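PDB 3T9P: mandelate racemase/muconate lactonizing enzyme family protein from Roseovarius sp. TM1035, which probably catalyses an isomerase-type reaction of the mandelate racemase/muconate lactonizing enzyme family, its exact substrate being unknown. Local coordinates for residues A[138-143]-A[148-153]; A[143-148]-A[182-187]; A[70-75]-A[90-95]; A[99-104]-A[258-263]. All coordinates share one frame; numbering follows the deposited sequence.

Contact 1 of 4, residues A[138-143]-A[148-153]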
# COMPACT_ATOMS: atom_id res chain seq x y z
N ALA A 138 -5.08 -21.78 19.77
CA ALA A 138 -5.92 -20.78 20.44
C ALA A 138 -5.11 -19.49 20.49
O ALA A 138 -3.99 -19.44 20.99
CB ALA A 138 -6.27 -21.34 21.94
N SER A 139 -5.61 -18.44 19.89
CA SER A 139 -4.85 -17.21 19.81
C SER A 139 -5.51 -16.06 20.63
O SER A 139 -6.67 -15.67 20.34
CB SER A 139 -4.79 -16.73 18.34
OG SER A 139 -3.84 -15.69 18.20
N SER A 140 -4.78 -15.57 21.61
CA SER A 140 -5.13 -14.40 22.35
C SER A 140 -4.68 -13.16 21.55
O SER A 140 -3.54 -13.10 21.06
CB SER A 140 -4.38 -14.44 23.69
OG SER A 140 -4.46 -13.11 24.22
N MET A 141 -5.57 -12.19 21.36
CA MET A 141 -5.19 -10.91 20.76
C MET A 141 -4.75 -9.82 21.77
O MET A 141 -4.35 -8.74 21.32
CB MET A 141 -6.38 -10.32 20.01
CG MET A 141 -7.02 -11.40 19.05
SD MET A 141 -5.65 -11.80 17.80
CE MET A 141 -6.29 -13.39 17.36
N ARG A 142 -4.76 -10.09 23.08
CA ARG A 142 -4.71 -9.01 24.07
C ARG A 142 -3.40 -8.91 24.77
O ARG A 142 -2.78 -9.93 25.14
CB ARG A 142 -5.81 -9.26 25.15
CG ARG A 142 -7.19 -9.07 24.56
CD ARG A 142 -8.35 -9.41 25.58
NE ARG A 142 -8.18 -8.71 26.84
CZ ARG A 142 -8.75 -9.08 28.00
NH1 ARG A 142 -9.60 -10.08 28.03
NH2 ARG A 142 -8.48 -8.44 29.13
N ARG A 143 -2.96 -7.66 24.96
CA ARG A 143 -1.89 -7.32 25.84
C ARG A 143 -2.42 -6.69 27.16
O ARG A 143 -1.67 -6.57 28.11
CB ARG A 143 -0.90 -6.35 25.20
CG ARG A 143 -0.05 -6.97 24.17
CD ARG A 143 0.78 -6.00 23.47
NE ARG A 143 1.76 -6.77 22.72
CZ ARG A 143 1.55 -7.25 21.49
NH1 ARG A 143 2.49 -7.99 20.89
NH2 ARG A 143 0.39 -7.02 20.85
N GLU A 148 -1.92 -14.12 34.86
CA GLU A 148 -2.81 -15.01 35.52
C GLU A 148 -4.14 -15.19 34.85
O GLU A 148 -4.60 -16.26 34.74
CB GLU A 148 -2.90 -14.65 37.01
CG GLU A 148 -1.51 -14.63 37.71
CD GLU A 148 -0.64 -13.35 37.42
OE1 GLU A 148 -1.12 -12.37 36.86
OE2 GLU A 148 0.56 -13.35 37.78
N ASP A 149 -4.74 -14.12 34.39
CA ASP A 149 -5.95 -14.20 33.64
C ASP A 149 -5.79 -14.92 32.29
O ASP A 149 -6.64 -15.66 31.90
CB ASP A 149 -6.58 -12.84 33.47
CG ASP A 149 -7.24 -12.33 34.76
OD1 ASP A 149 -7.33 -13.06 35.73
OD2 ASP A 149 -7.68 -11.21 34.78
N GLU A 150 -4.72 -14.66 31.58
CA GLU A 150 -4.44 -15.33 30.31
C GLU A 150 -4.24 -16.82 30.55
O GLU A 150 -4.79 -17.61 29.88
CB GLU A 150 -3.21 -14.72 29.63
CG GLU A 150 -3.02 -15.16 28.19
CD GLU A 150 -4.08 -14.60 27.26
OE1 GLU A 150 -3.77 -13.67 26.48
OE2 GLU A 150 -5.23 -15.08 27.31
N ALA A 151 -3.52 -17.17 31.59
CA ALA A 151 -3.30 -18.57 31.93
C ALA A 151 -4.57 -19.31 32.26
O ALA A 151 -4.80 -20.38 31.77
CB ALA A 151 -2.36 -18.69 33.07
N GLU A 152 -5.42 -18.68 33.06
CA GLU A 152 -6.66 -19.29 33.44
C GLU A 152 -7.58 -19.49 32.27
O GLU A 152 -8.15 -20.55 32.15
CB GLU A 152 -7.39 -18.57 34.58
CG GLU A 152 -8.45 -19.48 35.26
CD GLU A 152 -8.04 -21.02 35.37
OE1 GLU A 152 -7.09 -21.38 36.09
OE2 GLU A 152 -8.71 -21.87 34.72
N ARG A 153 -7.71 -18.51 31.40
CA ARG A 153 -8.65 -18.76 30.32
C ARG A 153 -8.07 -19.83 29.39
O ARG A 153 -8.82 -20.60 28.84
CB ARG A 153 -9.12 -17.48 29.61
CG ARG A 153 -8.11 -16.78 28.75
CD ARG A 153 -8.82 -15.67 27.96
NE ARG A 153 -7.83 -14.88 27.19
CZ ARG A 153 -8.16 -13.98 26.27
NH1 ARG A 153 -9.44 -13.77 25.94
NH2 ARG A 153 -7.17 -13.29 25.65
O HOH W 1 -1.13 -11.98 26.09

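Contact 2 of 4, residues A[143-148]-A[182-187]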
# COMPACT_ATOMS: atom_id res chain seq x y z
N ARG A 143 -2.96 -7.66 24.96
CA ARG A 143 -1.89 -7.32 25.84
C ARG A 143 -2.42 -6.69 27.16
O ARG A 143 -1.67 -6.57 28.11
CB ARG A 143 -0.90 -6.35 25.20
CG ARG A 143 -0.05 -6.97 24.17
CD ARG A 143 0.78 -6.00 23.47
NE ARG A 143 1.76 -6.77 22.72
CZ ARG A 143 1.55 -7.25 21.49
NH1 ARG A 143 2.49 -7.99 20.89
NH2 ARG A 143 0.39 -7.02 20.85
N ASP A 144 -3.66 -6.27 27.16
CA ASP A 144 -4.25 -5.70 28.34
C ASP A 144 -4.55 -6.71 29.44
O ASP A 144 -4.82 -6.37 30.53
CB ASP A 144 -5.39 -4.75 28.00
CG ASP A 144 -6.55 -5.44 27.43
OD1 ASP A 144 -7.61 -5.14 27.89
OD2 ASP A 144 -6.42 -6.30 26.57
N ILE A 145 -4.52 -7.97 29.12
CA ILE A 145 -4.72 -9.04 30.06
C ILE A 145 -3.50 -9.40 30.95
O ILE A 145 -2.40 -9.34 30.54
CB ILE A 145 -5.20 -10.27 29.28
CG1 ILE A 145 -5.79 -11.32 30.20
CG2 ILE A 145 -4.09 -10.77 28.34
CD1 ILE A 145 -6.67 -12.29 29.48
N THR A 146 -3.76 -9.79 32.18
CA THR A 146 -2.70 -10.23 33.08
C THR A 146 -2.24 -11.67 32.79
O THR A 146 -2.97 -12.44 32.27
CB THR A 146 -3.11 -10.16 34.58
OG1 THR A 146 -4.11 -11.11 34.84
CG2 THR A 146 -3.63 -8.80 34.98
N PRO A 147 -1.04 -12.00 33.23
CA PRO A 147 -0.52 -13.34 33.05
C PRO A 147 -1.44 -14.38 33.66
O PRO A 147 -1.73 -15.35 33.05
CB PRO A 147 0.78 -13.28 33.80
CG PRO A 147 1.21 -11.91 33.59
CD PRO A 147 0.03 -11.08 33.60
N GLU A 148 -1.92 -14.12 34.86
CA GLU A 148 -2.81 -15.01 35.52
C GLU A 148 -4.14 -15.19 34.85
O GLU A 148 -4.60 -16.26 34.74
CB GLU A 148 -2.90 -14.65 37.01
CG GLU A 148 -1.51 -14.63 37.71
CD GLU A 148 -0.64 -13.35 37.42
OE1 GLU A 148 -1.12 -12.37 36.86
OE2 GLU A 148 0.56 -13.35 37.78
N PRO A 182 5.72 -2.24 32.76
CA PRO A 182 7.07 -2.83 33.05
C PRO A 182 6.95 -4.21 33.73
O PRO A 182 6.05 -4.40 34.56
CB PRO A 182 7.70 -1.79 34.03
CG PRO A 182 6.95 -0.50 33.79
CD PRO A 182 5.49 -0.99 33.53
N GLY A 183 7.76 -5.15 33.29
CA GLY A 183 7.73 -6.51 33.76
C GLY A 183 6.68 -7.43 33.18
O GLY A 183 6.63 -8.55 33.56
N ARG A 184 5.84 -6.97 32.28
CA ARG A 184 4.79 -7.87 31.78
C ARG A 184 5.31 -9.08 31.05
O ARG A 184 4.93 -10.12 31.35
CB ARG A 184 3.74 -7.18 30.94
CG ARG A 184 2.65 -8.11 30.54
CD ARG A 184 1.69 -7.56 29.62
NE ARG A 184 0.55 -8.40 29.40
CZ ARG A 184 0.46 -9.30 28.45
NH1 ARG A 184 1.46 -9.48 27.62
NH2 ARG A 184 -0.63 -10.00 28.35
N THR A 185 6.27 -8.87 30.19
CA THR A 185 6.83 -9.93 29.38
C THR A 185 7.56 -10.98 30.24
O THR A 185 7.40 -12.16 30.08
CB THR A 185 7.69 -9.32 28.25
OG1 THR A 185 6.84 -8.61 27.35
CG2 THR A 185 8.40 -10.36 27.50
N GLU A 186 8.30 -10.47 31.19
CA GLU A 186 9.06 -11.31 32.16
C GLU A 186 8.16 -12.22 32.92
O GLU A 186 8.54 -13.38 33.16
CB GLU A 186 9.96 -10.45 33.11
CG GLU A 186 11.16 -9.92 32.40
CD GLU A 186 10.90 -8.60 31.59
OE1 GLU A 186 9.80 -7.99 31.67
OE2 GLU A 186 11.85 -8.17 30.90
N ALA A 187 6.94 -11.79 33.20
CA ALA A 187 5.96 -12.60 33.86
C ALA A 187 5.09 -13.47 32.98
O ALA A 187 4.78 -14.67 33.40
CB ALA A 187 5.07 -11.74 34.75

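Contact 3 of 4, residues A[70-75]-A[90-95]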
# COMPACT_ATOMS: atom_id res chain seq x y z
N ALA A 70 -14.53 -3.11 -9.03
CA ALA A 70 -15.72 -3.45 -9.83
C ALA A 70 -15.68 -3.00 -11.27
O ALA A 70 -16.00 -3.82 -12.11
CB ALA A 70 -16.97 -2.92 -9.16
N PRO A 71 -15.17 -1.77 -11.57
CA PRO A 71 -15.19 -1.35 -12.98
C PRO A 71 -14.37 -2.22 -13.88
O PRO A 71 -14.71 -2.36 -15.07
CB PRO A 71 -14.64 0.10 -12.96
CG PRO A 71 -15.15 0.59 -11.61
CD PRO A 71 -14.78 -0.63 -10.70
N HIS A 72 -13.30 -2.83 -13.34
CA HIS A 72 -12.44 -3.62 -14.14
C HIS A 72 -12.92 -5.06 -14.19
O HIS A 72 -12.53 -5.80 -15.10
CB HIS A 72 -10.99 -3.57 -13.59
CG HIS A 72 -10.49 -2.17 -13.42
ND1 HIS A 72 -10.36 -1.31 -14.49
CD2 HIS A 72 -10.15 -1.47 -12.32
CE1 HIS A 72 -10.01 -0.11 -14.04
NE2 HIS A 72 -9.83 -0.20 -12.73
N ALA A 73 -13.70 -5.49 -13.20
CA ALA A 73 -14.09 -6.90 -13.12
C ALA A 73 -15.43 -7.18 -13.86
O ALA A 73 -15.61 -8.27 -14.33
CB ALA A 73 -14.26 -7.32 -11.66
N LEU A 74 -16.36 -6.24 -13.89
CA LEU A 74 -17.62 -6.39 -14.67
C LEU A 74 -17.34 -6.84 -16.12
O LEU A 74 -16.40 -6.29 -16.77
CB LEU A 74 -18.39 -5.05 -14.66
CG LEU A 74 -18.97 -4.78 -13.29
CD1 LEU A 74 -19.63 -3.45 -13.26
CD2 LEU A 74 -19.96 -5.85 -12.66
N GLY A 75 -18.06 -7.87 -16.58
CA GLY A 75 -17.96 -8.36 -17.97
C GLY A 75 -16.79 -9.28 -18.17
O GLY A 75 -16.58 -9.76 -19.31
N GLU A 90 -2.69 -3.58 -12.57
CA GLU A 90 -2.15 -2.77 -13.69
C GLU A 90 -2.93 -1.57 -14.04
O GLU A 90 -2.29 -0.53 -14.25
CB GLU A 90 -1.93 -3.63 -14.97
CG GLU A 90 -1.01 -4.79 -14.66
CD GLU A 90 -1.09 -5.85 -15.75
OE1 GLU A 90 -2.19 -6.01 -16.38
OE2 GLU A 90 -0.08 -6.50 -15.96
N ARG A 91 -4.28 -1.62 -14.06
CA ARG A 91 -5.05 -0.40 -14.27
C ARG A 91 -4.97 0.53 -13.07
O ARG A 91 -5.13 1.74 -13.21
CB ARG A 91 -6.54 -0.67 -14.63
CG ARG A 91 -6.68 -1.74 -15.79
CD ARG A 91 -6.49 -1.11 -17.17
NE ARG A 91 -5.08 -0.96 -17.54
CZ ARG A 91 -4.26 -1.91 -18.00
NH1 ARG A 91 -4.67 -3.17 -18.16
NH2 ARG A 91 -2.98 -1.60 -18.25
N GLU A 92 -4.79 -0.00 -11.86
CA GLU A 92 -4.76 0.87 -10.66
C GLU A 92 -3.29 0.91 -10.06
O GLU A 92 -3.06 0.87 -8.77
CB GLU A 92 -5.73 0.33 -9.57
CG GLU A 92 -7.26 0.20 -10.10
CD GLU A 92 -7.89 1.53 -10.29
OE1 GLU A 92 -7.39 2.52 -9.69
OE2 GLU A 92 -8.87 1.63 -11.07
N LEU A 93 -2.32 0.93 -10.94
CA LEU A 93 -0.94 0.73 -10.58
C LEU A 93 -0.40 1.86 -9.68
O LEU A 93 0.59 1.72 -9.05
CB LEU A 93 -0.09 0.43 -11.80
CG LEU A 93 0.58 1.51 -12.60
CD1 LEU A 93 1.52 0.96 -13.70
CD2 LEU A 93 -0.47 2.36 -13.11
N LYS A 94 -1.10 2.98 -9.65
CA LYS A 94 -0.79 4.11 -8.75
C LYS A 94 -1.14 3.85 -7.26
O LYS A 94 -0.88 4.65 -6.43
CB LYS A 94 -1.38 5.45 -9.18
CG LYS A 94 -1.26 5.84 -10.63
CD LYS A 94 0.08 6.12 -11.06
CE LYS A 94 0.08 6.83 -12.39
NZ LYS A 94 1.40 7.01 -12.79
N TYR A 95 -1.85 2.77 -7.00
CA TYR A 95 -2.35 2.45 -5.69
C TYR A 95 -1.79 1.14 -5.03
O TYR A 95 -2.53 0.35 -4.58
CB TYR A 95 -3.88 2.48 -5.70
CG TYR A 95 -4.51 3.78 -6.16
CD1 TYR A 95 -4.97 4.71 -5.25
CD2 TYR A 95 -4.70 4.04 -7.48
CE1 TYR A 95 -5.54 5.84 -5.63
CE2 TYR A 95 -5.29 5.19 -7.89
CZ TYR A 95 -5.69 6.11 -6.97
OH TYR A 95 -6.28 7.24 -7.33

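Contact 4 of 4, residues A[99-104]-A[258-263]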
# COMPACT_ATOMS: atom_id res chain seq x y z
N TYR A 99 -5.05 -0.99 0.96
CA TYR A 99 -6.53 -0.90 0.72
C TYR A 99 -6.97 -1.49 -0.59
O TYR A 99 -8.00 -2.05 -0.64
CB TYR A 99 -6.97 0.56 0.74
CG TYR A 99 -7.41 1.00 2.12
CD1 TYR A 99 -8.62 0.56 2.64
CD2 TYR A 99 -6.65 1.93 2.85
CE1 TYR A 99 -8.99 0.96 3.87
CE2 TYR A 99 -7.07 2.40 4.09
CZ TYR A 99 -8.24 1.87 4.58
OH TYR A 99 -8.73 2.35 5.79
N LEU A 100 -6.22 -1.41 -1.66
CA LEU A 100 -6.64 -2.05 -2.90
C LEU A 100 -6.78 -3.57 -2.71
O LEU A 100 -7.65 -4.16 -3.21
CB LEU A 100 -5.66 -1.76 -4.02
CG LEU A 100 -5.99 -2.14 -5.48
CD1 LEU A 100 -7.02 -1.33 -6.10
CD2 LEU A 100 -4.79 -2.23 -6.36
N ARG A 101 -5.83 -4.15 -2.00
CA ARG A 101 -5.83 -5.56 -1.69
C ARG A 101 -7.01 -6.02 -0.79
O ARG A 101 -7.64 -7.01 -1.02
CB ARG A 101 -4.51 -5.97 -1.08
CG ARG A 101 -3.26 -5.67 -1.95
CD ARG A 101 -3.39 -5.81 -3.41
NE ARG A 101 -2.17 -5.67 -4.21
CZ ARG A 101 -2.04 -6.12 -5.44
NH1 ARG A 101 -3.03 -6.72 -5.98
NH2 ARG A 101 -0.93 -5.97 -6.12
N ARG A 102 -7.29 -5.18 0.19
CA ARG A 102 -8.35 -5.42 1.14
C ARG A 102 -9.65 -5.51 0.33
O ARG A 102 -10.45 -6.38 0.55
CB ARG A 102 -8.45 -4.24 2.11
CG ARG A 102 -7.47 -4.22 3.30
CD ARG A 102 -7.58 -2.99 4.15
NE ARG A 102 -6.58 -2.94 5.19
CZ ARG A 102 -6.77 -3.23 6.47
NH1 ARG A 102 -7.97 -3.49 6.93
NH2 ARG A 102 -5.74 -3.22 7.27
N ALA A 103 -9.81 -4.62 -0.64
CA ALA A 103 -10.97 -4.62 -1.49
C ALA A 103 -11.04 -5.81 -2.50
O ALA A 103 -12.06 -6.45 -2.65
CB ALA A 103 -11.13 -3.31 -2.17
N MET A 104 -9.89 -6.06 -3.11
CA MET A 104 -9.71 -7.19 -4.10
C MET A 104 -10.11 -8.52 -3.50
O MET A 104 -10.64 -9.38 -4.19
CB MET A 104 -8.25 -7.22 -4.58
CG MET A 104 -7.96 -8.34 -5.59
SD MET A 104 -6.24 -8.11 -6.27
CE MET A 104 -6.67 -6.76 -7.38
N GLN A 258 1.32 -8.39 7.62
CA GLN A 258 1.03 -7.13 6.96
C GLN A 258 1.69 -7.01 5.57
O GLN A 258 1.63 -5.94 4.94
CB GLN A 258 1.54 -5.97 7.80
CG GLN A 258 0.74 -5.75 9.11
CD GLN A 258 1.24 -6.49 10.32
OE1 GLN A 258 2.36 -7.05 10.36
NE2 GLN A 258 0.42 -6.54 11.32
N ASP A 259 2.33 -8.09 5.09
CA ASP A 259 2.95 -8.00 3.78
C ASP A 259 1.94 -8.29 2.71
O ASP A 259 1.37 -9.36 2.78
CB ASP A 259 4.11 -9.02 3.72
CG ASP A 259 5.34 -8.47 4.43
OD1 ASP A 259 5.45 -8.52 5.68
OD2 ASP A 259 6.17 -7.87 3.71
N CYS A 260 1.66 -7.36 1.78
CA CYS A 260 0.59 -7.62 0.84
C CYS A 260 0.98 -7.54 -0.66
O CYS A 260 0.16 -7.84 -1.55
CB CYS A 260 -0.61 -6.69 1.08
SG CYS A 260 -0.25 -4.96 0.83
N GLU A 261 2.21 -7.15 -0.95
CA GLU A 261 2.71 -7.04 -2.33
C GLU A 261 3.87 -8.04 -2.49
O GLU A 261 4.70 -8.18 -1.58
CB GLU A 261 3.34 -5.65 -2.55
CG GLU A 261 2.29 -4.48 -2.42
CD GLU A 261 1.11 -4.68 -3.43
OE1 GLU A 261 1.29 -5.18 -4.59
OE2 GLU A 261 -0.02 -4.27 -3.11
N TYR A 262 3.95 -8.70 -3.63
CA TYR A 262 4.98 -9.70 -3.91
C TYR A 262 6.45 -9.16 -3.72
O TYR A 262 7.36 -9.84 -3.20
CB TYR A 262 4.76 -10.29 -5.29
CG TYR A 262 3.41 -10.97 -5.52
CD1 TYR A 262 2.75 -11.69 -4.50
CD2 TYR A 262 2.82 -10.93 -6.78
CE1 TYR A 262 1.52 -12.28 -4.77
CE2 TYR A 262 1.70 -11.62 -7.10
CZ TYR A 262 1.03 -12.26 -6.04
OH TYR A 262 -0.12 -12.85 -6.30
N SER A 263 6.66 -7.89 -4.04
CA SER A 263 8.00 -7.33 -3.93
C SER A 263 8.42 -7.38 -2.49
O SER A 263 9.56 -7.60 -2.26
CB SER A 263 8.09 -5.88 -4.48
OG SER A 263 7.27 -5.04 -3.73

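Contact 1 of 4, residues A[138-143]-A[148-153]
Ser140 turns its hydroxyl toward the helix that follows in the chain, and there it meets the carboxylate of Glu150. OG donates to OE1 of Glu150, but the modelled separation of 2.4 Å is too short to be taken literally. With OG anti to the backbone N of Ser140 (chi1 164°), the same oxygen also accepts from N of Arg142 at 3.2 Å, an ST turn that bends the chain where the strand ends. Glu150 reaches across from the helix by a bend in the middle of its side chain (chi2 69°). A single water spans the same gap, donating to O of Arg142 at 2.8 Å and, from farther off, to OE1 of Glu150.

The other carboxylate oxygen is held from within the helix. Arg153 runs out extended from CG to NE, and its NE meets OE2 of Glu150 at 2.6 Å, almost straight and in the guanidinium plane; NH2 adds a weaker bond to that oxygen. Ser140 OG lies at the edge of this guanidinium group, while Arg142 brings NH1 over one of its faces, 4.2 Å from NH1 of Arg153. The two guanidinium planes stand 68° apart. Arg142 is paired with Asp144, and Arg153 has Glu337 as a second acid, which probably makes their closeness tolerable.

Strand 132-139, helix 147-161 and strand 165-169 form a beta-alpha-beta unit, and this polar cluster ties the exit of its first strand to its helix, as suits the enolase-type barrel.

Contact 2 of 4, residues A[143-148]-A[182-187]
The backbone oxygen of Ile145 takes two donors from one side chain, NE and NH2 of Arg184. NH2 makes the sound bond, 2.9 Å to O of Ile145 with an N-H...O angle of 163°; NE reaches the same oxygen at 3.3 Å, a weak bond, well off straight. The oxygen sits at the edge of the guanidinium group, practically in its plane, whereas NH2 is tilted 24° from the plane of the carbonyl.

Arg184 spans the distance from the start of its helix by an extended chain, CG trans to its own backbone N (chi1 -176°), and the guanidinium swings only at the last torsion. Another carbonyl, that of Arg143, lies over one face of this group. Its O comes 3.2 Å from NE of Arg184, but the hydrogen points elsewhere and no bond results. NH1 is taken by O of Arg169, so the cation is held between the carbonyl of Ile145 in one loop and that of Arg169 at the end of strand 165-169. The methyl CG2 of Ile145 packs 3.5 Å from NH2 of Arg184, beside the bond that its own carbonyl makes.

Farther along, Pro147 in the first turn of its helix rests its ring atom CG on CB of Ala187 at 4.0 Å, and the same proline also touches Val188 and Thr191. Thr146, just ahead of it, caps that helix through OG1 to N of Asp149.

The loop and first turn leading into helix 147-161 thus meet the first turn of helix 184-196, as neighbouring beta-alpha units do in an enolase-type barrel.

Contact 3 of 4, residues A[70-75]-A[90-95]
In the N-terminal domain of this enolase-superfamily fold, two consecutive helices, 58-73 and 82-91, are joined near their C-terminal ends by a histidine-carboxylate hydrogen bond. NE2 of His72 donates to OE2 of Glu92 over 2.7 Å, nearly straight at 173°. The acceptor lies in the plane of the imidazole and offers its anti lone pair, the one turned away from OE1. Ring and carboxylate planes are 50° apart, so the acid meets the ring edge with a twist. Glu92 folds back to reach it, its chain bending at chi2 (-71°), from the position where the chain leaves the helix and enters a type I turn that closes at Tyr95.

While the acid holds an edge, a face of the imidazole is occupied by the neighbouring residue. CB of Arg91 stands over it in a CH-pi contact, and the arginine chain then bends twice and carries its guanidinium away from the histidine. Bond and face contact together would limit how His72 can rotate at the surface of the subunit.

Residues next to these face the second subunit of the dimer: Glu90 and Lys94 form salt bridges with Arg176 and Glu257 of that subunit, and Tyr95 makes a cation-pi contact with Arg102 of that subunit. At the imidazole itself, CB of Arg91 comes 3.6 Å from CE1 of His72.

Contact 4 of 4, residues A[99-104]-A[258-263]
Arg101 carries this contact from helix 98-119 of the N-terminal domain to the loop that opens helix 262-270 in the enolase-type barrel, joining the two domains by a buried salt bridge with Glu261. From CB the chain turns toward the barrel, chi1 (-57°) setting CG beside Cys260, 4.2 Å from its CB. The bend at chi2 (-35°) then turns CD and the guanidinium end toward the carboxylate of Glu261. CD passes OE2 of Glu261 at 3.7 Å. NE then donates to that oxygen at 2.8 Å with an almost linear hydrogen bond, and NH2 reaches OE1 of Glu261 at an equal 2.8 Å. The grip is therefore side-on and bidentate, one nitrogen to each oxygen. Guanidinium and carboxylate planes still differ by 31°: NH2 meets the syn lone pair of OE1, whereas NE comes to the syn side of OE2 but well out of the carboxylate plane.

Glu261 occupies the N-cap position of its helix, and its OE2 also accepts from N of Gly97, just before helix 98-119. Tyr89 adds a cation-pi contact to the arginine. At the far tip, SD of Met104 lies in the guanidinium plane, 3.5 Å from NH1 of Arg101.

The four contacts fall into two pairs. Contacts 1 and 2, with centres about 10 Å apart, share Arg143 and Glu148 and touch through Ile145, whose CG2 lies 3.5 Å from OE1 of Glu150; both belong to the barrel. Contacts 3 and 4, centres about 14 Å apart, meet where Leu100 packs on Tyr95 and Glu92, and both border the second subunit. The centres of contacts 2 and 3 are about 46 Å apart, but contact 4, bridging the domains, comes within about 10 Å of contacts 1 and 2 at the nearest atoms. In this superfamily the active site lies at the C-terminal ends of the barrel strands, so segment 138-143 of contact 1, leaving strand 132-139, probably flanks it; contact 2 lies farther out, between helices.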